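Local coordinates for cell division control protein Cdc48 (Mycobacterium smegmatis, PDB 5E7P) that binds adenine nucleotide and probably hydrolyses ATP, as a Cdc48-type member of the AAA family with two ATPase modules, at residues K137-G142 with L178-V183; Y525-C530 with V651-A656; D585-L590 with G627-P632. All blocks are in the same frame, centred on the assembly; numbering follows the deposited sequence.

Contact 1. Residues K137-G142 with L178-V183; sequences KVMTVG and LTVTAV
Val-180 holds CG1 anti to its backbone N (chi1 -178°), which places CG2, anti to the carbonyl carbon, toward Met-139 SD, while the Met-139 chain bends at chi2 and brings its sulfur across. Met-139 SD lies 4.1 Å from Val-180 CG2, and the two side chains meet at about a right angle. The branch point of Val-180 also lies against the other backbone, with CB 3.4 Å from Thr-140 O. A second apolar patch forms where Val-141 CG2 touches Val-183 CG2 at 3.7 Å; Val-183 CG1 meets Met-139 CB at 4.1 Å. The polar link is one bond, Gly-142 N to Val-180 O, in the carbonyl plane and nearly straight (167° at the hydrogen). That oxygen also takes a CA-H...O contact from Val-141 CA, 3.5 Å away.

The short strand segments stand at 101°, near a right angle, consistent with the small β-barrel half of Cdc48 N domains. Strand 138-140 pairs with strand 188-190 through Met-139 and Val-189, whereas strand 177-184 runs between strands 144-146 and 112-116, where Thr-181 and Ala-182 both face Thr-114 in a classic β bulge.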
loop_
_atom_site.group_PDB
_atom_site.type_symbol
_atom_site.label_atom_id
_atom_site.label_comp_id
_atom_site.label_asym_id
_atom_site.label_seq_id
_atom_site.Cartn_x
_atom_site.Cartn_y
_atom_site.Cartn_z
ATOM N N LYS A 137 5.804 -10.845 -2.346
ATOM C CA LYS A 137 7.181 -11.327 -2.281
ATOM C C LYS A 137 8.088 -10.663 -3.315
ATOM O O LYS A 137 7.636 -10.282 -4.396
ATOM C CB LYS A 137 7.227 -12.850 -2.425
ATOM C CG LYS A 137 6.500 -13.584 -1.313
ATOM C CD LYS A 137 6.837 -15.064 -1.299
ATOM C CE LYS A 137 6.206 -15.752 -0.095
ATOM N NZ LYS A 137 6.607 -17.183 0.001
ATOM N N VAL A 138 9.367 -10.523 -2.974
ATOM C CA VAL A 138 10.344 -9.911 -3.872
ATOM C C VAL A 138 10.964 -10.925 -4.830
ATOM O O VAL A 138 11.249 -12.063 -4.457
ATOM C CB VAL A 138 11.468 -9.182 -3.105
ATOM C CG1 VAL A 138 10.931 -7.931 -2.430
ATOM C CG2 VAL A 138 12.114 -10.111 -2.092
ATOM N N MET A 139 11.170 -10.495 -6.070
ATOM C CA MET A 139 11.694 -11.368 -7.109
ATOM C C MET A 139 12.935 -10.759 -7.745
ATOM O O MET A 139 13.049 -9.539 -7.869
ATOM C CB MET A 139 10.632 -11.611 -8.186
ATOM C CG MET A 139 9.319 -12.174 -7.665
ATOM S SD MET A 139 9.467 -13.872 -7.078
ATOM C CE MET A 139 7.957 -14.033 -6.131
ATOM N N THR A 140 13.863 -11.622 -8.141
ATOM C CA THR A 140 15.054 -11.215 -8.870
ATOM C C THR A 140 15.341 -12.303 -9.894
ATOM O O THR A 140 15.141 -13.484 -9.613
ATOM C CB THR A 140 16.271 -11.059 -7.933
ATOM O OG1 THR A 140 15.922 -10.230 -6.819
ATOM C CG2 THR A 140 17.445 -10.435 -8.676
ATOM N N VAL A 141 15.793 -11.912 -11.082
ATOM C CA VAL A 141 16.069 -12.881 -12.139
ATOM C C VAL A 141 17.109 -13.905 -11.688
ATOM O O VAL A 141 18.169 -13.539 -11.178
ATOM C CB VAL A 141 16.535 -12.194 -13.439
ATOM C CG1 VAL A 141 17.040 -13.225 -14.440
ATOM C CG2 VAL A 141 15.404 -11.374 -14.036
ATOM N N GLY A 142 16.785 -15.184 -11.857
ATOM C CA GLY A 142 17.682 -16.260 -11.479
ATOM C C GLY A 142 17.369 -16.856 -10.119
ATOM O O GLY A 142 17.903 -17.905 -9.758
ATOM N N LEU A 178 10.395 -23.024 -8.126
ATOM C CA LEU A 178 10.445 -22.436 -9.456
ATOM C C LEU A 178 11.659 -21.528 -9.572
ATOM O O LEU A 178 12.316 -21.229 -8.576
ATOM C CB LEU A 178 9.178 -21.625 -9.719
ATOM C CG LEU A 178 7.850 -22.317 -9.416
ATOM C CD1 LEU A 178 6.703 -21.326 -9.510
ATOM C CD2 LEU A 178 7.627 -23.491 -10.357
ATOM N N THR A 179 11.958 -21.093 -10.792
ATOM C CA THR A 179 13.019 -20.117 -11.009
ATOM C C THR A 179 12.485 -18.905 -11.761
ATOM O O THR A 179 11.610 -19.031 -12.616
ATOM C CB THR A 179 14.225 -20.712 -11.771
ATOM O OG1 THR A 179 13.784 -21.277 -13.011
ATOM C CG2 THR A 179 14.905 -21.790 -10.939
ATOM N N VAL A 180 13.010 -17.732 -11.429
ATOM C CA VAL A 180 12.593 -16.496 -12.073
ATOM C C VAL A 180 13.449 -16.237 -13.307
ATOM O O VAL A 180 14.637 -15.933 -13.194
ATOM C CB VAL A 180 12.708 -15.301 -11.111
ATOM C CG1 VAL A 180 12.232 -14.023 -11.786
ATOM C CG2 VAL A 180 11.917 -15.568 -9.836
ATOM N N THR A 181 12.844 -16.355 -14.485
ATOM C CA THR A 181 13.575 -16.189 -15.737
ATOM C C THR A 181 13.550 -14.748 -16.233
ATOM O O THR A 181 14.366 -14.363 -17.072
ATOM C CB THR A 181 13.020 -17.103 -16.841
ATOM O OG1 THR A 181 11.787 -16.567 -17.336
ATOM C CG2 THR A 181 12.784 -18.503 -16.300
ATOM N N ALA A 182 12.617 -13.957 -15.710
ATOM C CA ALA A 182 12.475 -12.563 -16.123
ATOM C C ALA A 182 11.619 -11.747 -15.159
ATOM O O ALA A 182 10.658 -12.253 -14.577
ATOM C CB ALA A 182 11.892 -12.487 -17.527
ATOM N N VAL A 183 11.977 -10.477 -15.001
ATOM C CA VAL A 183 11.148 -9.526 -14.271
ATOM C C VAL A 183 11.015 -8.239 -15.080
ATOM O O VAL A 183 11.781 -8.001 -16.016
ATOM C CB VAL A 183 11.729 -9.196 -12.881
ATOM C CG1 VAL A 183 11.707 -10.424 -11.987
ATOM C CG2 VAL A 183 13.141 -8.643 -13.011
#

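Contact 2. Residues Y525-C530 with V651-A656; sequences YGPPGC and VEPPDA. With ADP (adenosine-5'-diphosphate), chain D.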
loop_
_atom_site.group_PDB
_atom_site.type_symbol
_atom_site.label_atom_id
_atom_site.label_comp_id
_atom_site.label_asym_id
_atom_site.label_seq_id
_atom_site.Cartn_x
_atom_site.Cartn_y
_atom_site.Cartn_z
ATOM N N TYR A 525 1.332 22.966 9.267
ATOM C CA TYR A 525 2.562 23.591 8.788
ATOM C C TYR A 525 3.681 23.582 9.823
ATOM O O TYR A 525 3.451 23.788 11.016
ATOM C CB TYR A 525 2.295 25.024 8.314
ATOM C CG TYR A 525 1.749 25.933 9.394
ATOM C CD1 TYR A 525 0.382 26.028 9.623
ATOM C CD2 TYR A 525 2.601 26.690 10.185
ATOM C CE1 TYR A 525 -0.119 26.851 10.609
ATOM C CE2 TYR A 525 2.109 27.515 11.172
ATOM C CZ TYR A 525 0.748 27.593 11.381
ATOM O OH TYR A 525 0.252 28.416 12.364
ATOM N N GLY A 526 4.898 23.344 9.351
ATOM C CA GLY A 526 6.068 23.371 10.207
ATOM C C GLY A 526 7.341 23.297 9.390
ATOM O O GLY A 526 7.286 23.093 8.177
ATOM N N PRO A 527 8.498 23.467 10.047
ATOM C CA PRO A 527 9.796 23.352 9.375
ATOM C C PRO A 527 10.022 21.925 8.887
ATOM O O PRO A 527 9.444 20.997 9.454
ATOM C CB PRO A 527 10.794 23.708 10.481
ATOM C CG PRO A 527 10.074 23.420 11.752
ATOM C CD PRO A 527 8.638 23.734 11.488
ATOM N N PRO A 528 10.844 21.753 7.839
ATOM C CA PRO A 528 11.093 20.436 7.240
ATOM C C PRO A 528 11.674 19.438 8.236
ATOM O O PRO A 528 12.353 19.830 9.187
ATOM C CB PRO A 528 12.126 20.738 6.148
ATOM C CG PRO A 528 11.934 22.178 5.832
ATOM C CD PRO A 528 11.568 22.823 7.131
ATOM N N GLY A 529 11.401 18.157 8.009
ATOM C CA GLY A 529 11.943 17.091 8.831
ATOM C C GLY A 529 11.435 17.082 10.259
ATOM O O GLY A 529 12.141 16.648 11.167
ATOM N N CYS A 530 10.207 17.551 10.463
ATOM C CA CYS A 530 9.624 17.596 11.801
ATOM C C CYS A 530 8.346 16.770 11.913
ATOM O O CYS A 530 7.694 16.759 12.959
ATOM C CB CYS A 530 9.372 19.038 12.229
ATOM S SG CYS A 530 10.883 19.985 12.455
ATOM N N VAL A 651 3.276 22.714 13.681
ATOM C CA VAL A 651 4.123 21.637 14.174
ATOM C C VAL A 651 5.483 22.198 14.568
ATOM O O VAL A 651 6.310 22.514 13.710
ATOM C CB VAL A 651 4.309 20.532 13.115
ATOM C CG1 VAL A 651 5.247 19.449 13.632
ATOM C CG2 VAL A 651 2.961 19.942 12.721
ATOM N N GLU A 652 5.700 22.331 15.873
ATOM C CA GLU A 652 6.957 22.844 16.406
ATOM C C GLU A 652 8.111 21.903 16.089
ATOM O O GLU A 652 7.914 20.693 15.969
ATOM C CB GLU A 652 6.852 23.015 17.925
ATOM C CG GLU A 652 5.976 24.169 18.377
ATOM C CD GLU A 652 6.771 25.439 18.632
ATOM O OE1 GLU A 652 8.015 25.401 18.506
ATOM O OE2 GLU A 652 6.150 26.474 18.961
ATOM N N PRO A 653 9.323 22.457 15.945
ATOM C CA PRO A 653 10.515 21.607 15.903
ATOM C C PRO A 653 10.689 20.959 17.270
ATOM O O PRO A 653 10.380 21.595 18.279
ATOM C CB PRO A 653 11.646 22.602 15.635
ATOM C CG PRO A 653 11.127 23.914 16.114
ATOM C CD PRO A 653 9.655 23.888 15.833
ATOM N N PRO A 654 11.170 19.709 17.308
ATOM C CA PRO A 654 11.207 18.949 18.560
ATOM C C PRO A 654 12.134 19.563 19.612
ATOM O O PRO A 654 13.333 19.701 19.374
ATOM C CB PRO A 654 11.734 17.581 18.118
ATOM C CG PRO A 654 12.527 17.863 16.901
ATOM C CD PRO A 654 11.807 18.977 16.199
ATOM N N ASP A 655 11.580 19.927 20.765
ATOM C CA ASP A 655 12.396 20.446 21.857
ATOM C C ASP A 655 13.059 19.309 22.626
ATOM O O ASP A 655 13.046 18.164 22.176
ATOM C CB ASP A 655 11.586 21.353 22.794
ATOM C CG ASP A 655 10.432 20.633 23.482
ATOM O OD1 ASP A 655 10.269 19.405 23.309
ATOM O OD2 ASP A 655 9.686 21.313 24.217
ATOM N N ALA A 656 13.622 19.628 23.788
ATOM C CA ALA A 656 14.357 18.647 24.584
ATOM C C ALA A 656 13.501 17.437 24.955
ATOM O O ALA A 656 13.962 16.295 24.878
ATOM C CB ALA A 656 14.930 19.300 25.832
HETATM P PB ADP D . 8.636 17.423 5.698
HETATM O O1B ADP D . 10.126 17.472 5.461
HETATM O O2B ADP D . 7.829 17.649 4.443
HETATM O O3B ADP D . 8.170 18.232 6.888
HETATM P PA ADP D . 8.340 15.245 7.541
HETATM O O1A ADP D . 8.631 16.334 8.544
HETATM O O2A ADP D . 7.091 14.415 7.666
HETATM O O3A ADP D . 8.363 15.868 6.052
HETATM O "O5'" ADP D . 9.576 14.213 7.576
HETATM C "C5'" ADP D . 9.547 12.996 6.834
HETATM C "C4'" ADP D . 10.541 12.017 7.451
HETATM O "O4'" ADP D . 11.062 12.527 8.682
HETATM C "C3'" ADP D . 9.882 10.685 7.769
HETATM O "O3'" ADP D . 10.218 9.703 6.786
HETATM C "C2'" ADP D . 10.419 10.282 9.128
HETATM O "O2'" ADP D . 11.345 9.199 8.995
HETATM C "C1'" ADP D . 11.135 11.504 9.682
HETATM N N9 ADP D . 10.410 11.948 10.897
HETATM C C8 ADP D . 9.786 13.132 11.040
HETATM N N7 ADP D . 9.210 13.240 12.263
HETATM C C5 ADP D . 9.465 12.102 12.930
HETATM C C6 ADP D . 9.146 11.564 14.272
HETATM N N6 ADP D . 8.422 12.290 15.156
HETATM N N1 ADP D . 9.599 10.328 14.580
HETATM C C2 ADP D . 10.316 9.605 13.699
HETATM N N3 ADP D . 10.644 10.029 12.464
HETATM C C4 ADP D . 10.256 11.251 12.026
#
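The P-loop (Walker A motif) of the second AAA module begins in residues 525-530, and here Tyr-525, Pro-527 and Cys-530 rest against Val-651, Pro-653 and Pro-654 in the loop that leaves the edge strand 645-650. The one hydrogen bond between the segments continues the pairing of strands 521-525 and 645-650 by a residue: Val-651 N donates to Tyr-525 O at 2.9 Å, with 166° at the hydrogen and the donor tilted from the carbonyl plane. Beyond it the contact is van der Waals packing, partly against carbonyl oxygens. The Pro-527 ring sets CD 3.4 Å from Val-651 O, and its CG meets Pro-653 CD at 4.1 Å with the two rings crossing at about a right angle.

Cys-530 carries its sulfur anti to the carbonyl carbon (chi1 -66°), which directs it at the proline pair. SG lies 3.8 Å from Pro-653 CA and 4.0 Å from Pro-654 CD, whereas the backbone side of the same residue is met by Val-651, whose CG1 is 3.7 Å from Cys-530 O. Leu-730 and helix 732-739 close over the Pro-527 and Pro-653 rings, and the Glu-652 carboxylate makes a salt bridge with Arg-739.

The loop also meets the nucleotide. Gly-529 N donates to ADP O1B at 2.9 Å along a fairly straight path (163°), and Cys-530 N makes a weak, bent bond to ADP O1A at 2.8 Å; Gly-531 N and Phe-534 N also bond ADP. Phosphates contacted by successive backbone N-H groups, on a loop between a β-strand and a helix, are the signature of the P-loop NTPase fold; in this module the proline-rich exit of the neighbouring strand packs against that loop.

Contact 3. Residues D585-L590 with G627-P632; sequences DEIDAL and GATNRP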
loop_
_atom_site.group_PDB
_atom_site.type_symbol
_atom_site.label_atom_id
_atom_site.label_comp_id
_atom_site.label_asym_id
_atom_site.label_seq_id
_atom_site.Cartn_x
_atom_site.Cartn_y
_atom_site.Cartn_z
ATOM N N ASP A 585 -1.089 17.506 0.431
ATOM C CA ASP A 585 0.286 17.775 0.826
ATOM C C ASP A 585 0.919 18.759 -0.146
ATOM O O ASP A 585 0.541 18.807 -1.315
ATOM C CB ASP A 585 1.103 16.486 0.885
ATOM C CG ASP A 585 2.415 16.665 1.626
ATOM O OD1 ASP A 585 2.546 17.666 2.363
ATOM O OD2 ASP A 585 3.310 15.807 1.478
ATOM N N GLU A 586 1.879 19.534 0.350
ATOM C CA GLU A 586 2.503 20.611 -0.415
ATOM C C GLU A 586 1.437 21.507 -1.043
ATOM O O GLU A 586 1.443 21.762 -2.248
ATOM C CB GLU A 586 3.455 20.054 -1.475
ATOM C CG GLU A 586 4.547 21.028 -1.888
ATOM C CD GLU A 586 5.481 20.451 -2.936
ATOM O OE1 GLU A 586 6.400 21.177 -3.377
ATOM O OE2 GLU A 586 5.295 19.276 -3.319
ATOM N N ILE A 587 0.522 21.969 -0.200
ATOM C CA ILE A 587 -0.626 22.764 -0.622
ATOM C C ILE A 587 -0.205 24.110 -1.227
ATOM O O ILE A 587 -0.971 24.738 -1.957
ATOM C CB ILE A 587 -1.612 22.966 0.569
ATOM C CG1 ILE A 587 -2.900 23.672 0.129
ATOM C CG2 ILE A 587 -0.937 23.710 1.709
ATOM C CD1 ILE A 587 -3.735 22.877 -0.844
ATOM N N ASP A 588 1.019 24.542 -0.939
ATOM C CA ASP A 588 1.529 25.794 -1.495
ATOM C C ASP A 588 1.770 25.702 -3.003
ATOM O O ASP A 588 1.623 26.689 -3.725
ATOM C CB ASP A 588 2.809 26.232 -0.778
ATOM C CG ASP A 588 3.883 25.160 -0.791
ATOM O OD1 ASP A 588 3.595 24.015 -0.377
ATOM O OD2 ASP A 588 5.016 25.465 -1.220
ATOM N N ALA A 589 2.139 24.516 -3.476
ATOM C CA ALA A 589 2.348 24.307 -4.905
ATOM C C ALA A 589 1.007 24.171 -5.619
ATOM O O ALA A 589 0.842 24.626 -6.749
ATOM C CB ALA A 589 3.210 23.078 -5.147
ATOM N N LEU A 590 0.051 23.545 -4.943
ATOM C CA LEU A 590 -1.275 23.333 -5.508
ATOM C C LEU A 590 -2.032 24.652 -5.619
ATOM O O LEU A 590 -2.794 24.862 -6.565
ATOM C CB LEU A 590 -2.059 22.337 -4.651
ATOM C CG LEU A 590 -3.037 21.391 -5.352
ATOM C CD1 LEU A 590 -3.355 20.206 -4.453
ATOM C CD2 LEU A 590 -4.315 22.109 -5.750
ATOM N N GLY A 627 -4.593 20.346 4.567
ATOM C CA GLY A 627 -3.460 20.767 3.766
ATOM C C GLY A 627 -2.189 20.843 4.594
ATOM O O GLY A 627 -2.224 21.226 5.768
ATOM N N ALA A 628 -1.065 20.476 3.983
ATOM C CA ALA A 628 0.232 20.536 4.651
ATOM C C ALA A 628 1.238 21.330 3.829
ATOM O O ALA A 628 1.233 21.269 2.599
ATOM C CB ALA A 628 0.760 19.134 4.934
ATOM N N THR A 629 2.100 22.076 4.510
ATOM C CA THR A 629 3.110 22.874 3.825
ATOM C C THR A 629 4.247 23.294 4.753
ATOM O O THR A 629 4.056 23.435 5.958
ATOM C CB THR A 629 2.489 24.139 3.207
ATOM O OG1 THR A 629 3.506 24.894 2.537
ATOM C CG2 THR A 629 1.841 24.998 4.287
ATOM N N ASN A 630 5.432 23.492 4.184
ATOM C CA ASN A 630 6.551 24.048 4.935
ATOM C C ASN A 630 6.586 25.566 4.801
ATOM O O ASN A 630 7.293 26.249 5.541
ATOM C CB ASN A 630 7.883 23.452 4.468
ATOM C CG ASN A 630 7.956 21.947 4.672
ATOM O OD1 ASN A 630 7.929 21.457 5.805
ATOM N ND2 ASN A 630 8.054 21.206 3.572
ATOM N N ARG A 631 5.814 26.084 3.849
ATOM C CA ARG A 631 5.766 27.520 3.582
ATOM C C ARG A 631 4.328 28.013 3.437
ATOM O O ARG A 631 3.830 28.159 2.321
ATOM C CB ARG A 631 6.551 27.850 2.309
ATOM C CG ARG A 631 8.021 27.468 2.354
ATOM C CD ARG A 631 8.766 28.253 3.418
ATOM N NE ARG A 631 8.701 29.693 3.185
ATOM C CZ ARG A 631 9.496 30.353 2.346
ATOM N NH1 ARG A 631 10.417 29.701 1.650
ATOM N NH2 ARG A 631 9.366 31.665 2.200
ATOM N N PRO A 632 3.658 28.279 4.569
ATOM C CA PRO A 632 2.256 28.715 4.572
ATOM C C PRO A 632 2.062 30.102 3.964
ATOM O O PRO A 632 0.976 30.405 3.469
ATOM C CB PRO A 632 1.904 28.737 6.064
ATOM C CG PRO A 632 3.204 28.930 6.755
ATOM C CD PRO A 632 4.206 28.178 5.931
#
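Asp-585 and Ala-628 approach to 4.7 Å between CA atoms, and just beyond them the backbones are joined by Ile-587 N donating to Ala-628 O at 3.0 Å and 168°. Ile-587 sets CG2 beside Ala-628 O and 3.8 Å from Thr-629 CB, the two side chains meeting at a slant. With OG1 anti to the backbone N (chi1 -180°), Thr-629 turns its hydroxyl to Asp-588 and gives a weak hydrogen bond to OD1 at 3.0 Å. The same OG1 accepts from Arg-631 N at 2.9 Å, which makes an ST turn. On the Asp-585 side, OD1 lies 3.5 Å from Ala-628 CB; it also bonds weakly to Thr-533, and OD2 hydrogen-bonds a glycerol that probably comes from the crystallisation liquor. Glu-586 OE2 makes a salt bridge with Lys-551 and a hydrogen bond with Ser-553.

The sequence and position identify the end of the Walker B motif (Asp-585, Glu-586) beside the sensor-1 turn, whose Asn-630 touches ADP. The Thr-629 hydroxyl, donor to one partner and acceptor from another, is engaged twice, one of the bonds being weak; this limits its rotation and links the start of helix 587-590 to the turn that bears Asn-630.

In the fold
Contacts 2 and 3 are buried and lie at the C-terminal ends of strands of the same parallel sheet in the second AAA module, with contact 3 nested in the chain between the segments of contact 2. The two touch, as strands 521-525 and 623-629 are neighbours in that sheet, and both reach the nucleotide site. Contact 1, about 27 Å from contact 2 between nearest atoms, is only partly buried and lies away from the annotated sites. Its valines and methionine join strands of two different sheets. Contact 2 relies on proline and cysteine packing beside phosphate-binding backbone, whereas contact 3 adds hydroxyl and carboxylate bonding at strand ends.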